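PDB 5MQR: beta-L-arabinobiosidase from Bacteroides thetaiotaomicron, which probably hydrolyses arabinose-containing glycosidic linkages of plant pectin and may also have a sialidase-type activity. Local coordinates for residues V128-T133 with A142-A147; N657-E662 with E670-R675; Q870-M875 with K901-A906; D417-S422 with V441-E446. One frame throughout, in Å; residues are numbered along the deposited sequence.

Contact 1 of 4, residues V128-T133 with A142-A147; sequences VPDGYT and AKDLIA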
loop_
_atom_site.group_PDB
_atom_site.type_symbol
_atom_site.label_atom_id
_atom_site.label_comp_id
_atom_site.label_asym_id
_atom_site.label_seq_id
_atom_site.Cartn_x
_atom_site.Cartn_y
_atom_site.Cartn_z
ATOM N N VAL A 128 -39.882 -29.450 -24.290
ATOM C CA VAL A 128 -39.194 -30.202 -25.339
ATOM C C VAL A 128 -40.306 -30.818 -26.189
ATOM O O VAL A 128 -41.248 -31.379 -25.615
ATOM C CB VAL A 128 -38.313 -31.330 -24.766
ATOM C CG1 VAL A 128 -37.627 -32.102 -25.888
ATOM C CG2 VAL A 128 -37.293 -30.770 -23.790
ATOM N N PRO A 129 -40.250 -30.690 -27.536
ATOM C CA PRO A 129 -41.378 -31.264 -28.285
ATOM C C PRO A 129 -41.480 -32.797 -28.111
ATOM O O PRO A 129 -40.455 -33.494 -28.134
ATOM C CB PRO A 129 -41.103 -30.875 -29.754
ATOM C CG PRO A 129 -39.927 -29.987 -29.759
ATOM C CD PRO A 129 -39.248 -30.074 -28.424
ATOM N N ASP A 130 -42.703 -33.281 -27.883
ATOM C CA ASP A 130 -43.000 -34.714 -27.854
ATOM C C ASP A 130 -42.460 -35.361 -29.138
ATOM O O ASP A 130 -42.767 -34.885 -30.235
ATOM C CB ASP A 130 -44.525 -34.945 -27.756
ATOM C CG ASP A 130 -45.100 -34.718 -26.339
ATOM O OD1 ASP A 130 -44.372 -34.383 -25.381
ATOM O OD2 ASP A 130 -46.326 -34.884 -26.178
ATOM N N GLY A 131 -41.642 -36.404 -28.999
ATOM C CA GLY A 131 -41.063 -37.113 -30.141
ATOM C C GLY A 131 -39.609 -36.796 -30.427
ATOM O O GLY A 131 -39.018 -37.370 -31.343
ATOM N N TYR A 132 -39.026 -35.884 -29.649
ATOM C CA TYR A 132 -37.597 -35.566 -29.739
ATOM C C TYR A 132 -36.751 -36.790 -29.386
ATOM O O TYR A 132 -37.093 -37.523 -28.445
ATOM C CB TYR A 132 -37.255 -34.416 -28.775
ATOM C CG TYR A 132 -35.779 -34.108 -28.642
ATOM C CD1 TYR A 132 -34.990 -34.774 -27.711
ATOM C CD2 TYR A 132 -35.168 -33.147 -29.457
ATOM C CE1 TYR A 132 -33.630 -34.506 -27.594
ATOM C CE2 TYR A 132 -33.810 -32.868 -29.346
ATOM C CZ TYR A 132 -33.045 -33.542 -28.404
ATOM O OH TYR A 132 -31.704 -33.246 -28.255
ATOM N N THR A 133 -35.646 -36.978 -30.118
ATOM C CA THR A 133 -34.725 -38.093 -29.908
ATOM C C THR A 133 -33.305 -37.581 -30.004
ATOM O O THR A 133 -33.070 -36.481 -30.496
ATOM C CB THR A 133 -34.939 -39.262 -30.930
ATOM O OG1 THR A 133 -34.682 -38.807 -32.259
ATOM C CG2 THR A 133 -36.360 -39.803 -30.881
ATOM N N ALA A 142 -38.999 -38.104 -26.123
ATOM C CA ALA A 142 -39.483 -37.085 -25.212
ATOM C C ALA A 142 -40.968 -37.268 -25.090
ATOM O O ALA A 142 -41.663 -37.393 -26.096
ATOM C CB ALA A 142 -39.180 -35.696 -25.739
ATOM N N LYS A 143 -41.455 -37.318 -23.860
ATOM C CA LYS A 143 -42.884 -37.187 -23.632
ATOM C C LYS A 143 -43.128 -36.368 -22.377
ATOM O O LYS A 143 -42.612 -36.705 -21.311
ATOM C CB LYS A 143 -43.579 -38.554 -23.550
ATOM C CG LYS A 143 -45.085 -38.406 -23.344
ATOM C CD LYS A 143 -45.925 -39.333 -24.203
ATOM C CE LYS A 143 -47.293 -38.712 -24.458
ATOM N NZ LYS A 143 -48.291 -39.751 -24.838
ATOM N N ASP A 144 -43.916 -35.296 -22.524
ATOM C CA ASP A 144 -44.217 -34.350 -21.431
ATOM C C ASP A 144 -42.945 -33.901 -20.684
ATOM O O ASP A 144 -42.933 -33.796 -19.457
ATOM C CB ASP A 144 -45.234 -34.971 -20.454
ATOM C CG ASP A 144 -46.550 -35.347 -21.133
ATOM O OD1 ASP A 144 -47.078 -34.520 -21.922
ATOM O OD2 ASP A 144 -47.051 -36.462 -20.859
ATOM N N LEU A 145 -41.890 -33.660 -21.460
ATOM C CA LEU A 145 -40.569 -33.338 -20.954
ATOM C C LEU A 145 -40.276 -31.831 -21.016
ATOM O O LEU A 145 -40.479 -31.177 -22.046
ATOM C CB LEU A 145 -39.507 -34.101 -21.759
ATOM C CG LEU A 145 -38.058 -33.973 -21.299
ATOM C CD1 LEU A 145 -37.890 -34.612 -19.924
ATOM C CD2 LEU A 145 -37.120 -34.586 -22.331
ATOM N N ILE A 146 -39.771 -31.305 -19.902
ATOM C CA ILE A 146 -39.358 -29.926 -19.791
ATOM C C ILE A 146 -37.847 -29.847 -20.090
ATOM O O ILE A 146 -37.075 -30.714 -19.677
ATOM C CB ILE A 146 -39.670 -29.397 -18.366
ATOM C CG1 ILE A 146 -41.195 -29.402 -18.089
ATOM C CG2 ILE A 146 -39.030 -28.026 -18.111
ATOM C CD1 ILE A 146 -42.044 -28.568 -19.038
ATOM N N ALA A 147 -37.435 -28.797 -20.796
ATOM C CA ALA A 147 -36.028 -28.608 -21.154
ATOM C C ALA A 147 -35.175 -28.243 -19.953
ATOM O O ALA A 147 -35.692 -27.857 -18.902
ATOM C CB ALA A 147 -35.900 -27.524 -22.216
HETATM O O HOH W 1 -41.959 -33.807 -24.418
#
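Gly131 and Tyr132 meet Ala142 at the far end of a type II beta turn, Pro129 to Tyr132, in the long loop between strands 120-123 and 148-157 of the N-terminal beta propeller. Backbone bonds form the frame: Gly131 N donates to Ala142 O (3.1 Å), Ala142 N to Tyr132 O, and, farther along, Val128 N to Leu145 O (2.9 Å). With its positive phi of 103°, Gly131 takes a place where a CB would be jammed against the carbonyl oxygen of Asp130.

A side chain and a water add further polar links. Asp130 OD1 receives Asp144 N on its syn side (3.0 Å), though 31° out of the carboxylate plane, and a water bridges the two segments by donating to this same oxygen and to Val128 O while accepting from Leu145 N.

Apolar contacts fill the interior. Val128 spreads its two methyls: CG1, anti to the backbone N, reaches Ala142 CB, whereas CG2 lies against Ala147 CB (3.9 Å) and Leu145 CD2 (4.1 Å). Tyr132 leads its hydroxyl away to Asn183 O. Its CB stays behind, 3.8 Å from Ala142 CB, the methyl that also touches Pro129 O at 3.5 Å.

Contact 2 of 4, residues N657-E662 with E670-R675; sequences NIPLFE and EMYYYR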
loop_
_atom_site.group_PDB
_atom_site.type_symbol
_atom_site.label_atom_id
_atom_site.label_comp_id
_atom_site.label_asym_id
_atom_site.label_seq_id
_atom_site.Cartn_x
_atom_site.Cartn_y
_atom_site.Cartn_z
ATOM N N ASN A 657 14.968 4.170 16.024
ATOM C CA ASN A 657 15.243 5.554 15.656
ATOM C C ASN A 657 15.119 5.946 14.212
ATOM O O ASN A 657 14.846 7.101 13.956
ATOM C CB ASN A 657 16.613 5.936 16.174
ATOM C CG ASN A 657 16.594 6.142 17.653
ATOM O OD1 ASN A 657 16.141 7.185 18.117
ATOM N ND2 ASN A 657 17.005 5.123 18.411
ATOM N N ILE A 658 15.312 5.036 13.261
ATOM C CA ILE A 658 15.411 5.495 11.887
ATOM C C ILE A 658 14.123 5.462 11.086
ATOM O O ILE A 658 13.356 4.502 11.182
ATOM C CB ILE A 658 16.571 4.844 11.124
ATOM C CG1 ILE A 658 16.403 3.351 10.885
ATOM C CG2 ILE A 658 17.881 5.115 11.851
ATOM C CD1 ILE A 658 17.245 2.884 9.716
ATOM N N PRO A 659 13.875 6.522 10.283
ATOM C CA PRO A 659 12.898 6.336 9.230
ATOM C C PRO A 659 13.363 5.214 8.313
ATOM O O PRO A 659 14.579 4.949 8.202
ATOM C CB PRO A 659 12.872 7.700 8.506
ATOM C CG PRO A 659 13.384 8.671 9.520
ATOM C CD PRO A 659 14.407 7.895 10.289
ATOM N N LEU A 660 12.423 4.531 7.689
ATOM C CA LEU A 660 12.770 3.434 6.787
ATOM C C LEU A 660 12.618 3.841 5.328
ATOM O O LEU A 660 11.717 4.602 4.994
ATOM C CB LEU A 660 11.912 2.212 7.096
ATOM C CG LEU A 660 12.023 1.651 8.526
ATOM C CD1 LEU A 660 10.972 0.567 8.751
ATOM C CD2 LEU A 660 13.404 1.098 8.847
ATOM N N PHE A 661 13.479 3.313 4.467
ATOM C CA PHE A 661 13.508 3.679 3.056
ATOM C C PHE A 661 13.723 2.431 2.194
ATOM O O PHE A 661 14.422 1.513 2.572
ATOM C CB PHE A 661 14.647 4.710 2.799
ATOM C CG PHE A 661 14.946 4.966 1.332
ATOM C CD1 PHE A 661 14.169 5.826 0.587
ATOM C CD2 PHE A 661 16.004 4.345 0.703
ATOM C CE1 PHE A 661 14.434 6.054 -0.764
ATOM C CE2 PHE A 661 16.271 4.570 -0.643
ATOM C CZ PHE A 661 15.476 5.418 -1.381
ATOM N N GLU A 662 13.119 2.414 1.023
ATOM C CA GLU A 662 13.504 1.462 -0.008
ATOM C C GLU A 662 13.295 2.040 -1.371
ATOM O O GLU A 662 12.450 2.914 -1.571
ATOM C CB GLU A 662 12.728 0.137 0.072
ATOM C CG GLU A 662 11.220 0.242 -0.146
ATOM C CD GLU A 662 10.531 -1.104 -0.369
ATOM O OE1 GLU A 662 11.114 -2.186 -0.039
ATOM O OE2 GLU A 662 9.386 -1.070 -0.875
ATOM N N GLU A 670 21.272 0.755 0.227
ATOM C CA GLU A 670 22.358 0.344 1.106
ATOM C C GLU A 670 22.998 1.546 1.793
ATOM O O GLU A 670 23.316 1.464 2.966
ATOM C CB GLU A 670 23.428 -0.429 0.332
ATOM C CG GLU A 670 24.598 -0.885 1.185
ATOM C CD GLU A 670 25.601 -1.709 0.404
ATOM O OE1 GLU A 670 26.163 -1.224 -0.601
ATOM O OE2 GLU A 670 25.844 -2.848 0.812
HETATM N N MSE A 671 23.172 2.640 1.059
HETATM C CA MSE A 671 23.835 3.846 1.605
HETATM C C MSE A 671 22.963 4.512 2.622
HETATM O O MSE A 671 23.460 5.072 3.582
HETATM C CB MSE A 671 24.205 4.843 0.508
HETATM C CG MSE A 671 25.213 5.899 0.944
HETATM SE SE MSE A 671 26.898 5.071 1.613
HETATM C CE MSE A 671 27.275 3.911 0.065
ATOM N N TYR A 672 21.645 4.463 2.411
ATOM C CA TYR A 672 20.692 4.956 3.368
ATOM C C TYR A 672 20.945 4.316 4.719
ATOM O O TYR A 672 21.130 4.991 5.722
ATOM C CB TYR A 672 19.253 4.678 2.904
ATOM C CG TYR A 672 18.253 5.245 3.853
ATOM C CD1 TYR A 672 17.842 6.562 3.755
ATOM C CD2 TYR A 672 17.742 4.471 4.895
ATOM C CE1 TYR A 672 16.937 7.088 4.658
ATOM C CE2 TYR A 672 16.835 4.995 5.800
ATOM C CZ TYR A 672 16.437 6.303 5.676
ATOM O OH TYR A 672 15.569 6.833 6.608
ATOM N N TYR A 673 20.970 2.996 4.733
ATOM C CA TYR A 673 21.143 2.274 5.985
ATOM C C TYR A 673 22.557 2.418 6.515
ATOM O O TYR A 673 22.727 2.612 7.725
ATOM C CB TYR A 673 20.673 0.801 5.858
ATOM C CG TYR A 673 19.179 0.770 5.699
ATOM C CD1 TYR A 673 18.338 0.960 6.797
ATOM C CD2 TYR A 673 18.595 0.673 4.431
ATOM C CE1 TYR A 673 16.949 0.995 6.631
ATOM C CE2 TYR A 673 17.224 0.714 4.256
ATOM C CZ TYR A 673 16.407 0.876 5.348
ATOM O OH TYR A 673 15.058 0.924 5.151
ATOM N N TYR A 674 23.559 2.392 5.631
ATOM C CA TYR A 674 24.927 2.527 6.089
ATOM C C TYR A 674 25.177 3.844 6.850
ATOM O O TYR A 674 25.829 3.851 7.877
ATOM C CB TYR A 674 25.925 2.409 4.929
ATOM C CG TYR A 674 27.360 2.709 5.343
ATOM C CD1 TYR A 674 28.095 1.787 6.067
ATOM C CD2 TYR A 674 27.941 3.927 5.059
ATOM C CE1 TYR A 674 29.385 2.055 6.476
ATOM C CE2 TYR A 674 29.251 4.218 5.461
ATOM C CZ TYR A 674 29.960 3.278 6.171
ATOM O OH TYR A 674 31.248 3.542 6.555
ATOM N N ARG A 675 24.662 4.942 6.337
ATOM C CA ARG A 675 24.975 6.252 6.912
ATOM C C ARG A 675 24.292 6.421 8.258
ATOM O O ARG A 675 24.845 7.088 9.132
ATOM C CB ARG A 675 24.613 7.384 5.956
ATOM C CG ARG A 675 25.602 7.509 4.783
ATOM C CD ARG A 675 27.005 7.925 5.225
ATOM N NE ARG A 675 26.970 9.206 5.890
ATOM C CZ ARG A 675 27.314 10.380 5.352
ATOM N NH1 ARG A 675 27.798 10.485 4.105
ATOM N NH2 ARG A 675 27.177 11.476 6.092
#
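Two successive tyrosines reach from one helix to the chain beside it with different first torsions: Tyr672 sets CG anti to its backbone N (chi1 -177°) and aims its ring at Pro659 and Phe661, while Tyr673, with CG anti to the carbonyl carbon (chi1 -69°), swings its hydroxyl to Phe661 O. The rings thereby lie against each other as well, Tyr672 CD2 sitting over the centre of the Tyr673 ring. On Tyr672 the CB of Phe661 stands almost on the ring normal, 3.5 Å from the centroid, a CH-pi contact; the phenyl of Phe661 continues obliquely past it. Ile658 CD1 closes on Tyr673 CE1 at 3.6 Å, its side chain crossing the tyrosine at about a right angle.

Both hydroxyls donate to main-chain oxygens. Tyr673 OH meets Phe661 O at 2.7 Å, only slightly tilted from the carbonyl plane, whereas Tyr672 OH reaches Pro659 O at 2.7 Å from well above the plane of that carbonyl. A leucine in place of Tyr672 would probably leave Pro659 O without this donor and Phe661 CB without its aromatic face.

Strand 660-662 is the edge of a five-stranded sheet and bonds to strand 1053-1061, so helix 666-680 is tied to that sheet. The two hydroxyls thus supply donors in a buried, otherwise largely apolar junction, and the Tyr673 bond is the better directed, lying nearer its carbonyl plane.

Contact 3 of 4, residues Q870-M875 with K901-A906; sequences QFFETM and KKYEVA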
loop_
_atom_site.group_PDB
_atom_site.type_symbol
_atom_site.label_atom_id
_atom_site.label_comp_id
_atom_site.label_asym_id
_atom_site.label_seq_id
_atom_site.Cartn_x
_atom_site.Cartn_y
_atom_site.Cartn_z
ATOM N N GLN A 870 30.176 35.939 -12.568
ATOM C CA GLN A 870 28.786 35.598 -12.251
ATOM C C GLN A 870 28.743 34.420 -11.276
ATOM O O GLN A 870 28.350 33.306 -11.604
ATOM C CB GLN A 870 27.970 35.360 -13.528
ATOM C CG GLN A 870 28.021 36.535 -14.489
ATOM C CD GLN A 870 27.182 36.301 -15.716
ATOM O OE1 GLN A 870 25.951 36.258 -15.658
ATOM N NE2 GLN A 870 27.844 36.143 -16.841
ATOM N N PHE A 871 29.179 34.705 -10.060
ATOM C CA PHE A 871 29.387 33.691 -9.042
ATOM C C PHE A 871 29.750 34.373 -7.713
ATOM O O PHE A 871 30.477 35.385 -7.699
ATOM C CB PHE A 871 30.528 32.751 -9.466
ATOM C CG PHE A 871 30.422 31.389 -8.887
ATOM C CD1 PHE A 871 29.575 30.443 -9.459
ATOM C CD2 PHE A 871 31.130 31.055 -7.750
ATOM C CE1 PHE A 871 29.451 29.176 -8.907
ATOM C CE2 PHE A 871 31.013 29.789 -7.196
ATOM C CZ PHE A 871 30.173 28.850 -7.775
ATOM N N PHE A 872 29.223 33.841 -6.613
ATOM C CA PHE A 872 29.545 34.344 -5.286
ATOM C C PHE A 872 30.907 33.844 -4.897
ATOM O O PHE A 872 31.164 32.649 -4.956
ATOM C CB PHE A 872 28.538 33.882 -4.235
ATOM C CG PHE A 872 27.206 34.548 -4.347
ATOM C CD1 PHE A 872 27.051 35.861 -3.955
ATOM C CD2 PHE A 872 26.097 33.851 -4.833
ATOM C CE1 PHE A 872 25.820 36.480 -4.055
ATOM C CE2 PHE A 872 24.854 34.466 -4.918
ATOM C CZ PHE A 872 24.720 35.785 -4.529
ATOM N N GLU A 873 31.773 34.763 -4.497
ATOM C CA GLU A 873 33.167 34.449 -4.228
ATOM C C GLU A 873 33.698 35.249 -3.039
ATOM O O GLU A 873 33.153 36.294 -2.669
ATOM C CB GLU A 873 34.017 34.734 -5.470
ATOM C CG GLU A 873 33.644 33.892 -6.687
ATOM C CD GLU A 873 34.511 34.169 -7.912
ATOM O OE1 GLU A 873 35.489 34.932 -7.806
ATOM O OE2 GLU A 873 34.211 33.599 -8.997
ATOM N N THR A 874 34.770 34.718 -2.462
ATOM C CA THR A 874 35.488 35.327 -1.361
ATOM C C THR A 874 36.009 36.687 -1.784
ATOM O O THR A 874 36.444 36.863 -2.919
ATOM C CB THR A 874 36.690 34.466 -0.964
ATOM O OG1 THR A 874 36.229 33.199 -0.485
ATOM C CG2 THR A 874 37.519 35.138 0.119
HETATM N N MSE A 875 35.913 37.647 -0.884
HETATM C CA MSE A 875 36.419 38.992 -1.151
HETATM C C MSE A 875 37.677 39.064 -0.320
HETATM O O MSE A 875 37.635 38.932 0.907
HETATM C CB MSE A 875 35.251 39.944 -0.853
HETATM C CG MSE A 875 35.420 41.426 -1.170
HETATM SE SE MSE A 875 35.957 41.805 -3.046
HETATM C CE MSE A 875 34.520 41.175 -4.173
ATOM N N LYS A 901 16.977 36.580 -12.257
ATOM C CA LYS A 901 17.607 35.655 -13.211
ATOM C C LYS A 901 19.123 35.643 -13.188
ATOM O O LYS A 901 19.729 34.621 -13.488
ATOM C CB LYS A 901 17.157 35.957 -14.654
ATOM C CG LYS A 901 15.816 35.332 -15.011
ATOM C CD LYS A 901 15.948 33.833 -15.278
ATOM C CE LYS A 901 14.614 33.090 -15.185
ATOM N NZ LYS A 901 13.648 33.597 -16.202
ATOM N N LYS A 902 19.738 36.772 -12.852
ATOM C CA LYS A 902 21.186 36.873 -12.937
ATOM C C LYS A 902 21.961 35.908 -12.037
ATOM O O LYS A 902 23.017 35.482 -12.434
ATOM C CB LYS A 902 21.689 38.309 -12.738
ATOM C CG LYS A 902 21.478 38.901 -11.355
ATOM C CD LYS A 902 22.404 40.094 -11.175
ATOM C CE LYS A 902 22.066 40.911 -9.941
ATOM N NZ LYS A 902 23.318 41.493 -9.387
ATOM N N TYR A 903 21.433 35.541 -10.867
ATOM C CA TYR A 903 22.143 34.599 -9.975
ATOM C C TYR A 903 22.096 33.148 -10.471
ATOM O O TYR A 903 23.017 32.401 -10.171
ATOM C CB TYR A 903 21.656 34.694 -8.532
ATOM C CG TYR A 903 21.794 36.066 -7.924
ATOM C CD1 TYR A 903 23.040 36.668 -7.787
ATOM C CD2 TYR A 903 20.672 36.770 -7.471
ATOM C CE1 TYR A 903 23.164 37.927 -7.226
ATOM C CE2 TYR A 903 20.789 38.030 -6.914
ATOM C CZ TYR A 903 22.037 38.606 -6.790
ATOM O OH TYR A 903 22.150 39.879 -6.246
ATOM N N GLU A 904 21.050 32.778 -11.224
ATOM C CA GLU A 904 20.869 31.404 -11.793
ATOM C C GLU A 904 22.124 30.858 -12.446
ATOM O O GLU A 904 22.485 29.702 -12.262
ATOM C CB GLU A 904 19.786 31.344 -12.895
ATOM C CG GLU A 904 18.334 31.369 -12.438
ATOM C CD GLU A 904 17.326 30.829 -13.486
ATOM O OE1 GLU A 904 17.685 29.983 -14.348
ATOM O OE2 GLU A 904 16.136 31.244 -13.416
ATOM N N VAL A 905 22.759 31.700 -13.241
ATOM C CA VAL A 905 23.860 31.272 -14.081
ATOM C C VAL A 905 24.989 30.591 -13.273
ATOM O O VAL A 905 25.645 29.718 -13.805
ATOM C CB VAL A 905 24.368 32.449 -14.934
ATOM C CG1 VAL A 905 25.140 33.425 -14.078
ATOM C CG2 VAL A 905 25.231 31.969 -16.085
ATOM N N ALA A 906 25.178 30.943 -11.997
ATOM C CA ALA A 906 26.124 30.231 -11.111
ATOM C C ALA A 906 25.952 28.705 -11.088
ATOM O O ALA A 906 26.917 27.948 -11.030
ATOM C CB ALA A 906 26.041 30.780 -9.687
#
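Phe871 and Ala906 make the close side of this contact in the MGH1-like glycoside hydrolase domain, with Phe872 and Tyr903 beside them, while Gln870 and Val905 meet at the solvent margin. In the packed part, Phe871 CD1 touches Ala906 CB at 3.6 Å, and Ala906 O lies at the edge of the phenyl ring, in its plane, 3.5 Å from CE1. The rings of Phe872 and Tyr903 run nearly parallel, 20° between planes, but offset so that little of one lies over the other; Phe872 CZ approaches Tyr903 CD1 to 3.8 Å.

The outer side is open to solvent at Gln870 and involves one aliphatic branch. Extended beyond CG, the Gln870 chain crosses Val905 at about a right angle, CB and OE1 both touching the CG1 methyl, OE1 at 3.3 Å. No hydrogen bond joins the segments, which are held together by apolar packing and ring contacts. Replacing Phe871 by an alanine is likely to open a gap beside the Ala906 methyl and take the ring edge away from Ala906 O, which would keep its bond from Tyr889.

Gln870, with positive phi, and Phe871 both face Asn866 in a G1 beta bulge of the two-stranded sheet 865-866 and 871-872. Trp865 of that sheet meets the rings of Phe872 and Tyr903 edge-to-face. Helices 843-864 and 890-893 add Val860 and Pro891 against Phe872, and Trp892 against Tyr903 and Ala906.

Contact 4 of 4, residues D417-S422 with V441-E446; sequences DDFSKS and VSLEGE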
loop_
_atom_site.group_PDB
_atom_site.type_symbol
_atom_site.label_atom_id
_atom_site.label_comp_id
_atom_site.label_asym_id
_atom_site.label_seq_id
_atom_site.Cartn_x
_atom_site.Cartn_y
_atom_site.Cartn_z
ATOM N N ASP A 417 -12.359 2.594 15.348
ATOM C CA ASP A 417 -13.552 2.555 14.539
ATOM C C ASP A 417 -14.731 2.968 15.382
ATOM O O ASP A 417 -14.966 2.421 16.460
ATOM C CB ASP A 417 -13.795 1.141 14.002
ATOM C CG ASP A 417 -12.619 0.594 13.172
ATOM O OD1 ASP A 417 -11.653 1.314 12.827
ATOM O OD2 ASP A 417 -12.675 -0.615 12.870
ATOM N N ASP A 418 -15.454 3.961 14.881
ATOM C CA ASP A 418 -16.698 4.432 15.460
ATOM C C ASP A 418 -17.767 4.160 14.400
ATOM O O ASP A 418 -17.822 4.841 13.383
ATOM C CB ASP A 418 -16.540 5.919 15.790
ATOM C CG ASP A 418 -17.796 6.559 16.368
ATOM O OD1 ASP A 418 -18.826 5.866 16.493
ATOM O OD2 ASP A 418 -17.735 7.789 16.673
ATOM N N PHE A 419 -18.601 3.153 14.649
ATOM C CA PHE A 419 -19.582 2.695 13.650
ATOM C C PHE A 419 -20.734 3.678 13.413
ATOM O O PHE A 419 -21.385 3.604 12.381
ATOM C CB PHE A 419 -20.130 1.315 14.001
ATOM C CG PHE A 419 -19.073 0.256 14.100
ATOM C CD1 PHE A 419 -18.277 -0.054 13.000
ATOM C CD2 PHE A 419 -18.859 -0.430 15.300
ATOM C CE1 PHE A 419 -17.281 -1.016 13.095
ATOM C CE2 PHE A 419 -17.869 -1.391 15.396
ATOM C CZ PHE A 419 -17.080 -1.689 14.289
ATOM N N SER A 420 -20.958 4.605 14.351
ATOM C CA SER A 420 -21.981 5.662 14.211
ATOM C C SER A 420 -21.633 6.607 13.066
ATOM O O SER A 420 -22.505 7.264 12.517
ATOM C CB SER A 420 -22.154 6.459 15.521
ATOM O OG SER A 420 -21.016 7.253 15.795
ATOM N N LYS A 421 -20.363 6.655 12.698
ATOM C CA LYS A 421 -19.937 7.436 11.541
ATOM C C LYS A 421 -20.288 6.797 10.196
ATOM O O LYS A 421 -20.066 7.424 9.155
ATOM C CB LYS A 421 -18.424 7.716 11.612
ATOM C CG LYS A 421 -18.028 8.649 12.751
ATOM C CD LYS A 421 -16.541 8.990 12.633
ATOM C CE LYS A 421 -16.022 9.840 13.797
ATOM N NZ LYS A 421 -14.528 9.803 13.783
ATOM N N SER A 422 -20.807 5.566 10.203
ATOM C CA SER A 422 -21.169 4.862 8.974
ATOM C C SER A 422 -22.664 4.683 8.928
ATOM O O SER A 422 -23.267 4.252 9.907
ATOM C CB SER A 422 -20.467 3.518 8.929
ATOM O OG SER A 422 -19.068 3.712 8.844
ATOM N N VAL A 441 -25.303 -9.307 8.949
ATOM C CA VAL A 441 -24.531 -8.301 9.638
ATOM C C VAL A 441 -25.105 -6.928 9.282
ATOM O O VAL A 441 -25.409 -6.686 8.130
ATOM C CB VAL A 441 -23.053 -8.408 9.218
ATOM C CG1 VAL A 441 -22.240 -7.243 9.773
ATOM C CG2 VAL A 441 -22.494 -9.746 9.664
ATOM N N SER A 442 -25.241 -6.038 10.260
ATOM C CA SER A 442 -25.844 -4.739 10.020
ATOM C C SER A 442 -25.331 -3.724 11.014
ATOM O O SER A 442 -24.688 -4.093 11.982
ATOM C CB SER A 442 -27.387 -4.826 10.146
ATOM O OG SER A 442 -27.742 -5.236 11.468
ATOM N N LEU A 443 -25.657 -2.453 10.782
ATOM C CA LEU A 443 -25.363 -1.383 11.730
ATOM C C LEU A 443 -26.598 -0.972 12.520
ATOM O O LEU A 443 -27.720 -1.022 12.023
ATOM C CB LEU A 443 -24.810 -0.167 11.000
ATOM C CG LEU A 443 -23.418 -0.374 10.398
ATOM C CD1 LEU A 443 -23.052 0.773 9.464
ATOM C CD2 LEU A 443 -22.382 -0.522 11.490
ATOM N N GLU A 444 -26.368 -0.576 13.758
ATOM C CA GLU A 444 -27.403 -0.046 14.617
ATOM C C GLU A 444 -26.756 1.051 15.455
ATOM O O GLU A 444 -26.333 0.835 16.594
ATOM C CB GLU A 444 -27.991 -1.164 15.485
ATOM C CG GLU A 444 -29.117 -0.748 16.430
ATOM C CD GLU A 444 -29.500 -1.872 17.383
ATOM O OE1 GLU A 444 -30.162 -2.828 16.942
ATOM O OE2 GLU A 444 -29.127 -1.819 18.585
ATOM N N GLY A 445 -26.676 2.236 14.854
ATOM C CA GLY A 445 -26.029 3.386 15.480
ATOM C C GLY A 445 -24.555 3.115 15.727
ATOM O O GLY A 445 -23.803 2.854 14.782
ATOM N N GLU A 446 -24.172 3.112 17.004
ATOM C CA GLU A 446 -22.774 2.916 17.433
ATOM C C GLU A 446 -22.335 1.438 17.279
ATOM O O GLU A 446 -21.149 1.133 17.385
ATOM C CB GLU A 446 -22.593 3.410 18.903
ATOM C CG GLU A 446 -23.088 2.417 19.970
ATOM C CD GLU A 446 -23.370 3.009 21.362
ATOM O OE1 GLU A 446 -24.278 3.869 21.452
ATOM O OE2 GLU A 446 -22.740 2.572 22.385
HETATM O O HOH W 2 -18.730 2.248 17.409
HETATM O O HOH W 3 -24.411 3.407 12.191
#
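Ser420, in the short 3-10 segment 419-421, brings its CA within 4.3 Å of Glu446 CA, where the chain turns through Gly445 at the end of strand 441-444. No direct hydrogen bond crosses here. A water links the segments instead, accepting from Phe419 N (2.9 Å) and donating to Glu446 O (2.7 Å), and a second water lies close to both Ser422 O and Gly445 O. The main chains also touch through a CA-H...O contact from Ser420 to Gly445 O.

Leu443 grips from the strand, forking over the 3-10 turn: CD2 meets Phe419 CB at 3.8 Å, and CD1 rests on Ser422 CB and Ser422 O. Phe419 carries CG anti to its carbonyl carbon (chi1 -59°), which brings the ring to Glu446 O, an oxygen in the ring plane at the edge, 3.5 Å from CD2. The turn itself is braced by Asp418 OD1: the bond from Ser420 N (3.3 Å) makes an Asx turn, and Ser420 OG (2.7 Å) adds a second donor from the same face of the carboxylate.

Strands 441-444 and 447-452, in the range of the sialidase-like CBM domain, form a beta hairpin whose Leu448 touches both Phe419 and Leu443; the Phe419 ring also meets Trp431. Strand 600-610 pairs with both 416-417 and 447-452, so this surface contact joins the loop leaving one of its partners to the hairpin containing the other.

In the fold
Contact 2 alone is wholly buried, and it secures a helix to the edge of a sheet with tyrosine hydroxyls donating to main-chain oxygens. Contact 3, partly buried in the helical part of the chain about 35 Å away (between centres), also has aromatic rings but no hydrogen bond across it. Contact 4 is a surface contact bridged by water; contact 1, partly buried, adds a bridging water to its direct bonds. Contact 1 lies within a single loop of the propeller range, whereas contact 4 joins a turn to a hairpin and has no direct bond. Their centres are 55 Å apart. Bridging water appears in contacts 1 and 4, and aromatic pairs across the segments in contacts 2 and 3.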